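Long-range contacts in putative aldehyde dehydrogenase (Burkholderia cenocepacia, PDB 4YWE), which probably oxidises aldehydes to carboxylic acids with NAD or NADP as electron acceptor, as members of the aldehyde dehydrogenase family do, and binds calcium and magnesium ions: residues P23-T28 and R45-D50; A115-F120 and F164-G169; G149-I154 and I227-F232. All blocks are in the same frame, centred on the assembly; numbering follows the deposited sequence.

How the contacts relate
From the N terminus, contact 1 comes first: it closes a short loop of 16 residues, mostly strand, by bringing the turn at 23-28 against the start of helix 48-63. Only then does the chain open contact 2, which joins two helices, 104-124 and 160-174. Contact 3 begins between the two halves of contact 2 and ends beyond them, so the two cross; it joins strands 139-155 and 229-233 of the sheet against which helix 160-174 packs. They also touch, for Ser167 of contact 2 probably hydrogen-bonds His153 and Ser231 of contact 3. Contact 1 stands apart, its nearest atoms about 10 Å from contact 3 and about 15 Å from contact 2.

Contact 1 of 3, residues P23-T28 and R45-D50; sequences PAQLET and RGTAPD. With EDO (1,2-ethanediol), chain I.
Arg45 lies alongside Glu27, the two side chains pointing the same way. Arg45 CB sits 3.3 Å from Glu27 O, the carbonyl that accepts the backbone bond from Arg45 N at 2.9 Å. CG stands anti to the backbone N (chi1 -177°), and the extended chain carries CD past Glu27 CB and OE2. NH1 comes within 3.4 Å of Glu27 OE2, a salt bridge of charges alone, since the oxygen lies well out of the guanidinium plane; a water joins NH1 to Thr28 O, while NH2 pairs with Glu216. A long arginine suits a place where one cation serves two acids. The loop 23-28 makes a type I turn, Pro23 to Leu26, laid against the first turn of helix 48-63. Thr47 holds the N-cap position, but its side chain makes no capping bond; OG1 meets a water shared with Gln25 N and Asp50 OD2. Asp50 receives two backbone N-H groups: OD1 takes Ala24 N at 2.8 Å through the syn lone pair, and OD2 takes Thr47 N at 2.9 Å on the anti side, tilted out of the carboxylate plane. The small Ala24 lets its CB meet Pro49 CB at 3.7 Å. Ala48 N donates to O2 of 1,2-ethanediol, probably from the crystallisation liquor.

Contact 2 of 3, residues A115-F120 and F164-G169; sequences ARYFEF and FGRSVG
Tyr117 lays one face of its ring on the backbone and CB of Arg166, and the two side chains run side by side in the same direction. Arg166 CB stands 3.8 Å from the ring centroid, 27° off the normal, which makes a CH-pi contact; Arg166 N is also over the centre of the ring. Tyr117 CB and CG lie against the Gly165 carbonyl, and from there the ring continues over Arg166 N and CB. The ring and guanidinium planes are 83° apart, so these flat groups do not stack. The extended arginine carries its charged end away from helix 104-124 to hydrogen-bond Thr233, its side chain about 4 Å from that of Glu256, the predicted active-site residue.

Phe118 is used differently. Its rim, not its face, approaches the neighbouring helix: CE1 reaches Gly169 CA at 3.7 Å, and CZ meets Phe164 CE1 at 4.1 Å, each ring touched at its edge.

Gly165 and Gly169, one helical turn apart, receive these aromatics. Tyr117 CB comes within 3.5 Å of Gly165 O, and a CB on Gly165 would clash with Tyr117 CD2. On Gly169 a CB would be tight against Phe118 CE1 and would collide with Gly165 O. The axes of segments 115-120 and 164-169 approach to 8.5 Å at 25°, a near-parallel helix pair within the aldehyde dehydrogenase fold. Phe164 also packs on strands 177-182 and 207-209, while Arg116 and Glu119 of the other helix form salt bridges to Asp126 and Arg76 of a second subunit.

All six touching residues are buried and no hydrogen bond joins the two segments. Close-fitting shape, dispersion and the CH-pi contact therefore hold the helices together, while the charge of Arg166 is directed past the interface to Thr233.

Contact 3 of 3, residues G149-I154 and I227-F232; sequences GVTGHI and IDHISF
Ile154 and Phe232 meet at an apolar patch on one side of two parallel strands. The isoleucine's branched carbon CB lies 3.6 Å from Phe232 CD1, and its CG2 reaches both CD1 and CE1. Ile230 adds its CG2 near Ile154 CG1. Further back, Ile227 CG2 rests 3.5 Å from Gly152 N. A CB on Gly152 would point to this side and lie tight against Ile227 CD1, so glycine suits the place.

Outward from this patch the backbones pair in parallel register. Gly152 N gives its hydrogen to His229 O at 2.7 Å, Gly152 O takes Ser231 N at 2.8 Å, and Ser231 O accepts from Ile154 N. On the side opposite Ile154 stand Thr151, His153, His229 and Ser231, the more polar face. Thr151 OG1 and His153 NE2 share a hydrogen bond of 2.8 Å, while His153 ND1 bonds Ser167 and Ser231 OG bonds Glu467.

At the start of the strands Asp228 makes a two-way link with Val150: its N donates to Val150 O, and its OD2 takes Val150 N at 2.8 Å, nearly straight at 176°, through the anti lone pair. The same OD2 pairs with Arg59.

Strand 139-155, helix 160-174 and parallel strand 177-182 form a beta-alpha-beta unit, consistent with the Rossmann-like cofactor-binding domain of aldehyde dehydrogenases. Strand 139-155 lies between 177-182 and 229-233, with 253-256 next beyond. Helix 48-63 packs on Val150 and Ile227, and helix 160-174 reaches the polar face through Ser167.

Contact 1 of 3, residues P23-T28 and R45-D50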
loop_
_atom_site.group_PDB
_atom_site.type_symbol
_atom_site.label_atom_id
_atom_site.label_comp_id
_atom_site.label_asym_id
_atom_site.label_seq_id
_atom_site.Cartn_x
_atom_site.Cartn_y
_atom_site.Cartn_z
ATOM N N PRO A 23 -34.387 -14.996 -26.594
ATOM C CA PRO A 23 -34.575 -15.786 -25.374
ATOM C C PRO A 23 -34.938 -17.229 -25.707
ATOM O O PRO A 23 -35.573 -17.473 -26.733
ATOM C CB PRO A 23 -35.728 -15.070 -24.662
ATOM C CG PRO A 23 -36.439 -14.323 -25.742
ATOM C CD PRO A 23 -35.373 -13.908 -26.706
ATOM N N ALA A 24 -34.533 -18.166 -24.855
ATOM C CA ALA A 24 -34.740 -19.586 -25.117
ATOM C C ALA A 24 -36.220 -19.940 -25.228
ATOM O O ALA A 24 -36.592 -20.861 -25.956
ATOM C CB ALA A 24 -34.081 -20.422 -24.030
ATOM N N GLN A 25 -37.062 -19.202 -24.511
ATOM C CA GLN A 25 -38.491 -19.492 -24.486
ATOM C C GLN A 25 -39.296 -18.470 -25.288
ATOM O O GLN A 25 -40.527 -18.522 -25.313
ATOM C CB GLN A 25 -38.988 -19.556 -23.042
ATOM C CG GLN A 25 -38.413 -20.730 -22.263
ATOM C CD GLN A 25 -38.817 -20.726 -20.804
ATOM O OE1 GLN A 25 -39.844 -20.156 -20.433
ATOM N NE2 GLN A 25 -38.008 -21.364 -19.966
ATOM N N LEU A 26 -38.588 -17.546 -25.932
ATOM C CA LEU A 26 -39.174 -16.627 -26.909
ATOM C C LEU A 26 -40.319 -15.768 -26.367
ATOM O O LEU A 26 -41.324 -15.569 -27.050
ATOM C CB LEU A 26 -39.669 -17.412 -28.129
ATOM C CG LEU A 26 -38.639 -18.280 -28.857
ATOM C CD1 LEU A 26 -39.310 -19.128 -29.926
ATOM C CD2 LEU A 26 -37.542 -17.420 -29.462
ATOM N N GLU A 27 -40.168 -15.256 -25.150
ATOM C CA GLU A 27 -41.164 -14.348 -24.587
ATOM C C GLU A 27 -40.539 -12.993 -24.266
ATOM O O GLU A 27 -39.321 -12.879 -24.139
ATOM C CB GLU A 27 -41.809 -14.953 -23.339
ATOM C CG GLU A 27 -42.752 -16.108 -23.640
ATOM C CD GLU A 27 -43.518 -16.577 -22.418
ATOM O OE1 GLU A 27 -44.660 -17.056 -22.583
ATOM O OE2 GLU A 27 -42.979 -16.468 -21.297
ATOM N N THR A 28 -41.378 -11.968 -24.142
ATOM C CA THR A 28 -40.893 -10.602 -23.978
ATOM C C THR A 28 -41.473 -9.894 -22.755
ATOM O O THR A 28 -42.461 -10.339 -22.171
ATOM C CB THR A 28 -41.211 -9.744 -25.219
ATOM O OG1 THR A 28 -42.630 -9.695 -25.415
ATOM C CG2 THR A 28 -40.551 -10.328 -26.461
ATOM N N ARG A 45 -37.537 -11.762 -22.193
ATOM C CA ARG A 45 -37.854 -12.324 -20.887
ATOM C C ARG A 45 -36.908 -13.482 -20.584
ATOM O O ARG A 45 -37.207 -14.639 -20.884
ATOM C CB ARG A 45 -39.312 -12.789 -20.834
ATOM C CG ARG A 45 -39.744 -13.329 -19.480
ATOM C CD ARG A 45 -41.220 -13.693 -19.473
ATOM N NE ARG A 45 -41.640 -14.228 -18.181
ATOM C CZ ARG A 45 -42.895 -14.535 -17.871
ATOM N NH1 ARG A 45 -43.862 -14.360 -18.762
ATOM N NH2 ARG A 45 -43.184 -15.018 -16.670
ATOM N N GLY A 46 -35.761 -13.159 -19.996
ATOM C CA GLY A 46 -34.727 -14.144 -19.744
ATOM C C GLY A 46 -35.074 -15.192 -18.709
ATOM O O GLY A 46 -35.667 -14.891 -17.674
ATOM N N THR A 47 -34.698 -16.433 -18.997
ATOM C CA THR A 47 -34.929 -17.537 -18.080
ATOM C C THR A 47 -33.624 -18.278 -17.816
ATOM O O THR A 47 -32.563 -17.857 -18.278
ATOM C CB THR A 47 -35.985 -18.519 -18.629
ATOM O OG1 THR A 47 -35.611 -18.939 -19.946
ATOM C CG2 THR A 47 -37.351 -17.851 -18.688
ATOM N N ALA A 48 -33.713 -19.380 -17.076
ATOM C CA ALA A 48 -32.542 -20.170 -16.692
ATOM C C ALA A 48 -31.659 -20.624 -17.868
ATOM O O ALA A 48 -30.434 -20.568 -17.757
ATOM C CB ALA A 48 -32.981 -21.384 -15.869
ATOM N N PRO A 49 -32.260 -21.088 -18.985
ATOM C CA PRO A 49 -31.375 -21.461 -20.097
ATOM C C PRO A 49 -30.548 -20.295 -20.637
ATOM O O PRO A 49 -29.403 -20.497 -21.046
ATOM C CB PRO A 49 -32.350 -21.967 -21.163
ATOM C CG PRO A 49 -33.528 -22.434 -20.399
ATOM C CD PRO A 49 -33.657 -21.479 -19.254
ATOM N N ASP A 50 -31.123 -19.096 -20.633
ATOM C CA ASP A 50 -30.421 -17.906 -21.102
ATOM C C ASP A 50 -29.232 -17.586 -20.201
ATOM O O ASP A 50 -28.165 -17.201 -20.678
ATOM C CB ASP A 50 -31.374 -16.713 -21.167
ATOM C CG ASP A 50 -32.583 -16.981 -22.040
ATOM O OD1 ASP A 50 -32.430 -17.652 -23.082
ATOM O OD2 ASP A 50 -33.689 -16.525 -21.682
HETATM C C1 EDO I . -35.416 -19.517 -13.475
HETATM O O1 EDO I . -35.237 -18.615 -12.376
HETATM C C2 EDO I . -36.314 -18.873 -14.525
HETATM O O2 EDO I . -36.517 -19.787 -15.608
HETATM O O HOH W 1 -36.073 -17.718 -22.280
HETATM O O HOH W 2 -38.725 -16.140 -22.771
HETATM O O HOH W 3 -43.923 -12.662 -21.203
#

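Contact 2 of 3, residues A115-F120 and F164-G169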
loop_
_atom_site.group_PDB
_atom_site.type_symbol
_atom_site.label_atom_id
_atom_site.label_comp_id
_atom_site.label_asym_id
_atom_site.label_seq_id
_atom_site.Cartn_x
_atom_site.Cartn_y
_atom_site.Cartn_z
ATOM N N ALA A 115 -18.788 7.139 -18.216
ATOM C CA ALA A 115 -17.529 7.308 -18.930
ATOM C C ALA A 115 -16.372 7.499 -17.954
ATOM O O ALA A 115 -15.247 7.073 -18.218
ATOM C CB ALA A 115 -17.617 8.488 -19.886
ATOM N N ARG A 116 -16.654 8.138 -16.824
ATOM C CA ARG A 116 -15.634 8.401 -15.818
ATOM C C ARG A 116 -15.226 7.107 -15.119
ATOM O O ARG A 116 -14.049 6.900 -14.821
ATOM C CB ARG A 116 -16.134 9.435 -14.802
ATOM C CG ARG A 116 -15.167 9.723 -13.661
ATOM C CD ARG A 116 -13.769 10.068 -14.166
ATOM N NE ARG A 116 -12.828 10.252 -13.064
ATOM C CZ ARG A 116 -11.509 10.120 -13.172
ATOM N NH1 ARG A 116 -10.964 9.791 -14.335
ATOM N NH2 ARG A 116 -10.735 10.308 -12.112
ATOM N N TYR A 117 -16.200 6.237 -14.868
ATOM C CA TYR A 117 -15.919 4.925 -14.292
ATOM C C TYR A 117 -14.940 4.139 -15.159
ATOM O O TYR A 117 -13.946 3.603 -14.664
ATOM C CB TYR A 117 -17.207 4.120 -14.112
ATOM C CG TYR A 117 -17.946 4.420 -12.829
ATOM C CD1 TYR A 117 -17.333 4.240 -11.596
ATOM C CD2 TYR A 117 -19.262 4.863 -12.849
ATOM C CE1 TYR A 117 -18.004 4.509 -10.420
ATOM C CE2 TYR A 117 -19.943 5.130 -11.676
ATOM C CZ TYR A 117 -19.309 4.952 -10.466
ATOM O OH TYR A 117 -19.981 5.218 -9.297
ATOM N N PHE A 118 -15.226 4.081 -16.457
ATOM C CA PHE A 118 -14.392 3.333 -17.388
ATOM C C PHE A 118 -13.019 3.979 -17.543
ATOM O O PHE A 118 -12.012 3.285 -17.656
ATOM C CB PHE A 118 -15.088 3.213 -18.747
ATOM C CG PHE A 118 -16.282 2.300 -18.733
ATOM C CD1 PHE A 118 -16.288 1.160 -17.948
ATOM C CD2 PHE A 118 -17.401 2.587 -19.497
ATOM C CE1 PHE A 118 -17.385 0.317 -17.928
ATOM C CE2 PHE A 118 -18.501 1.747 -19.482
ATOM C CZ PHE A 118 -18.493 0.612 -18.695
ATOM N N GLU A 119 -12.983 5.308 -17.535
ATOM C CA GLU A 119 -11.723 6.042 -17.625
ATOM C C GLU A 119 -10.836 5.774 -16.412
ATOM O O GLU A 119 -9.636 5.524 -16.548
ATOM C CB GLU A 119 -11.984 7.544 -17.750
ATOM C CG GLU A 119 -10.721 8.384 -17.834
ATOM C CD GLU A 119 -11.005 9.873 -17.792
ATOM O OE1 GLU A 119 -11.818 10.303 -16.946
ATOM O OE2 GLU A 119 -10.415 10.614 -18.606
ATOM N N PHE A 120 -11.438 5.832 -15.229
ATOM C CA PHE A 120 -10.713 5.640 -13.979
ATOM C C PHE A 120 -10.135 4.233 -13.888
ATOM O O PHE A 120 -8.951 4.056 -13.607
ATOM C CB PHE A 120 -11.632 5.914 -12.784
ATOM C CG PHE A 120 -10.968 5.726 -11.446
ATOM C CD1 PHE A 120 -10.172 6.724 -10.905
ATOM C CD2 PHE A 120 -11.152 4.559 -10.724
ATOM C CE1 PHE A 120 -9.566 6.556 -9.673
ATOM C CE2 PHE A 120 -10.549 4.384 -9.492
ATOM C CZ PHE A 120 -9.754 5.382 -8.966
ATOM N N PHE A 164 -23.902 0.064 -13.432
ATOM C CA PHE A 164 -23.236 -0.800 -14.403
ATOM C C PHE A 164 -21.763 -0.426 -14.485
ATOM O O PHE A 164 -20.890 -1.289 -14.490
ATOM C CB PHE A 164 -23.895 -0.683 -15.780
ATOM C CG PHE A 164 -23.291 -1.577 -16.830
ATOM C CD1 PHE A 164 -22.239 -1.136 -17.618
ATOM C CD2 PHE A 164 -23.790 -2.851 -17.043
ATOM C CE1 PHE A 164 -21.688 -1.956 -18.587
ATOM C CE2 PHE A 164 -23.244 -3.674 -18.011
ATOM C CZ PHE A 164 -22.192 -3.225 -18.784
ATOM N N GLY A 165 -21.498 0.876 -14.536
ATOM C CA GLY A 165 -20.143 1.381 -14.652
ATOM C C GLY A 165 -19.239 1.053 -13.482
ATOM O O GLY A 165 -18.073 0.710 -13.671
ATOM N N ARG A 166 -19.769 1.155 -12.267
ATOM C CA ARG A 166 -18.966 0.891 -11.080
ATOM C C ARG A 166 -18.757 -0.609 -10.885
ATOM O O ARG A 166 -17.701 -1.039 -10.424
ATOM C CB ARG A 166 -19.612 1.509 -9.831
ATOM C CG ARG A 166 -20.827 0.768 -9.294
ATOM C CD ARG A 166 -21.353 1.407 -8.015
ATOM N NE ARG A 166 -22.462 0.643 -7.453
ATOM C CZ ARG A 166 -23.325 1.119 -6.563
ATOM N NH1 ARG A 166 -23.213 2.367 -6.129
ATOM N NH2 ARG A 166 -24.303 0.349 -6.109
ATOM N N SER A 167 -19.758 -1.403 -11.256
ATOM C CA SER A 167 -19.719 -2.842 -11.015
ATOM C C SER A 167 -18.967 -3.576 -12.118
ATOM O O SER A 167 -17.981 -4.263 -11.857
ATOM C CB SER A 167 -21.138 -3.400 -10.888
ATOM O OG SER A 167 -21.118 -4.749 -10.455
ATOM N N VAL A 168 -19.441 -3.425 -13.351
ATOM C CA VAL A 168 -18.844 -4.109 -14.492
ATOM C C VAL A 168 -17.482 -3.504 -14.826
ATOM O O VAL A 168 -16.554 -4.215 -15.207
ATOM C CB VAL A 168 -19.787 -4.066 -15.710
ATOM C CG1 VAL A 168 -19.167 -4.782 -16.901
ATOM C CG2 VAL A 168 -21.128 -4.687 -15.355
ATOM N N GLY A 169 -17.363 -2.189 -14.668
ATOM C CA GLY A 169 -16.112 -1.504 -14.936
ATOM C C GLY A 169 -14.965 -1.980 -14.065
ATOM O O GLY A 169 -13.839 -2.141 -14.537
#

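Contact 3 of 3, residues G149-I154 and I227-F232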
loop_
_atom_site.group_PDB
_atom_site.type_symbol
_atom_site.label_atom_id
_atom_site.label_comp_id
_atom_site.label_asym_id
_atom_site.label_seq_id
_atom_site.Cartn_x
_atom_site.Cartn_y
_atom_site.Cartn_z
ATOM N N GLY A 149 -13.004 -14.856 -11.750
ATOM C CA GLY A 149 -13.313 -15.644 -12.929
ATOM C C GLY A 149 -14.523 -15.077 -13.640
ATOM O O GLY A 149 -14.410 -14.141 -14.432
ATOM N N VAL A 150 -15.689 -15.643 -13.348
ATOM C CA VAL A 150 -16.938 -15.116 -13.874
ATOM C C VAL A 150 -17.685 -14.390 -12.762
ATOM O O VAL A 150 -17.971 -14.970 -11.714
ATOM C CB VAL A 150 -17.806 -16.227 -14.485
ATOM C CG1 VAL A 150 -19.154 -15.668 -14.910
ATOM C CG2 VAL A 150 -17.090 -16.869 -15.663
ATOM N N THR A 151 -17.991 -13.117 -12.990
ATOM C CA THR A 151 -18.708 -12.319 -12.003
ATOM C C THR A 151 -20.143 -12.059 -12.439
ATOM O O THR A 151 -20.399 -11.717 -13.592
ATOM C CB THR A 151 -18.011 -10.969 -11.745
ATOM O OG1 THR A 151 -17.832 -10.278 -12.987
ATOM C CG2 THR A 151 -16.657 -11.185 -11.088
ATOM N N GLY A 152 -21.076 -12.233 -11.507
ATOM C CA GLY A 152 -22.475 -11.945 -11.761
ATOM C C GLY A 152 -22.841 -10.560 -11.269
ATOM O O GLY A 152 -22.385 -10.131 -10.207
ATOM N N HIS A 153 -23.667 -9.857 -12.035
ATOM C CA HIS A 153 -24.004 -8.477 -11.711
ATOM C C HIS A 153 -25.508 -8.236 -11.737
ATOM O O HIS A 153 -26.149 -8.366 -12.781
ATOM C CB HIS A 153 -23.304 -7.523 -12.682
ATOM C CG HIS A 153 -21.816 -7.684 -12.719
ATOM N ND1 HIS A 153 -20.961 -6.865 -12.013
ATOM C CD2 HIS A 153 -21.031 -8.570 -13.376
ATOM C CE1 HIS A 153 -19.714 -7.240 -12.234
ATOM N NE2 HIS A 153 -19.728 -8.272 -13.058
ATOM N N ILE A 154 -26.067 -7.889 -10.583
ATOM C CA ILE A 154 -27.472 -7.518 -10.494
ATOM C C ILE A 154 -27.575 -5.999 -10.450
ATOM O O ILE A 154 -27.170 -5.368 -9.473
ATOM C CB ILE A 154 -28.154 -8.157 -9.274
ATOM C CG1 ILE A 154 -27.889 -9.664 -9.239
ATOM C CG2 ILE A 154 -29.650 -7.871 -9.291
ATOM C CD1 ILE A 154 -28.441 -10.409 -10.431
ATOM N N ILE A 227 -20.768 -19.255 -11.549
ATOM C CA ILE A 227 -20.371 -17.887 -11.230
ATOM C C ILE A 227 -19.519 -17.913 -9.966
ATOM O O ILE A 227 -19.757 -18.723 -9.071
ATOM C CB ILE A 227 -21.609 -16.975 -11.083
ATOM C CG1 ILE A 227 -22.352 -16.888 -12.417
ATOM C CG2 ILE A 227 -21.219 -15.580 -10.609
ATOM C CD1 ILE A 227 -23.608 -16.055 -12.366
ATOM N N ASP A 228 -18.520 -17.037 -9.894
ATOM C CA ASP A 228 -17.552 -17.078 -8.802
ATOM C C ASP A 228 -17.731 -15.940 -7.801
ATOM O O ASP A 228 -17.227 -16.008 -6.683
ATOM C CB ASP A 228 -16.133 -17.053 -9.368
ATOM C CG ASP A 228 -15.899 -18.145 -10.391
ATOM O OD1 ASP A 228 -15.892 -19.333 -10.000
ATOM O OD2 ASP A 228 -15.727 -17.817 -11.585
ATOM N N HIS A 229 -18.447 -14.898 -8.208
ATOM C CA HIS A 229 -18.680 -13.738 -7.351
ATOM C C HIS A 229 -19.875 -12.943 -7.859
ATOM O O HIS A 229 -20.073 -12.810 -9.066
ATOM C CB HIS A 229 -17.435 -12.849 -7.290
ATOM C CG HIS A 229 -17.666 -11.528 -6.622
ATOM N ND1 HIS A 229 -17.517 -11.344 -5.263
ATOM C CD2 HIS A 229 -18.036 -10.327 -7.125
ATOM C CE1 HIS A 229 -17.786 -10.088 -4.960
ATOM N NE2 HIS A 229 -18.104 -9.449 -6.072
ATOM N N ILE A 230 -20.670 -12.416 -6.935
ATOM C CA ILE A 230 -21.863 -11.669 -7.308
ATOM C C ILE A 230 -21.821 -10.255 -6.744
ATOM O O ILE A 230 -21.552 -10.052 -5.559
ATOM C CB ILE A 230 -23.141 -12.393 -6.843
ATOM C CG1 ILE A 230 -23.231 -13.781 -7.481
ATOM C CG2 ILE A 230 -24.375 -11.570 -7.188
ATOM C CD1 ILE A 230 -24.467 -14.558 -7.079
ATOM N N SER A 231 -22.087 -9.281 -7.607
ATOM C CA SER A 231 -22.217 -7.893 -7.189
ATOM C C SER A 231 -23.686 -7.487 -7.216
ATOM O O SER A 231 -24.270 -7.315 -8.287
ATOM C CB SER A 231 -21.389 -6.976 -8.090
ATOM O OG SER A 231 -21.593 -5.614 -7.755
ATOM N N PHE A 232 -24.283 -7.340 -6.037
ATOM C CA PHE A 232 -25.704 -7.029 -5.948
ATOM C C PHE A 232 -25.961 -5.596 -5.495
ATOM O O PHE A 232 -25.300 -5.087 -4.590
ATOM C CB PHE A 232 -26.410 -8.001 -4.996
ATOM C CG PHE A 232 -27.881 -7.724 -4.830
ATOM C CD1 PHE A 232 -28.806 -8.295 -5.688
ATOM C CD2 PHE A 232 -28.339 -6.892 -3.819
ATOM C CE1 PHE A 232 -30.158 -8.042 -5.542
ATOM C CE2 PHE A 232 -29.687 -6.632 -3.669
ATOM C CZ PHE A 232 -30.600 -7.211 -4.529
HETATM O O HOH W 4 -24.400 -4.513 -8.461
#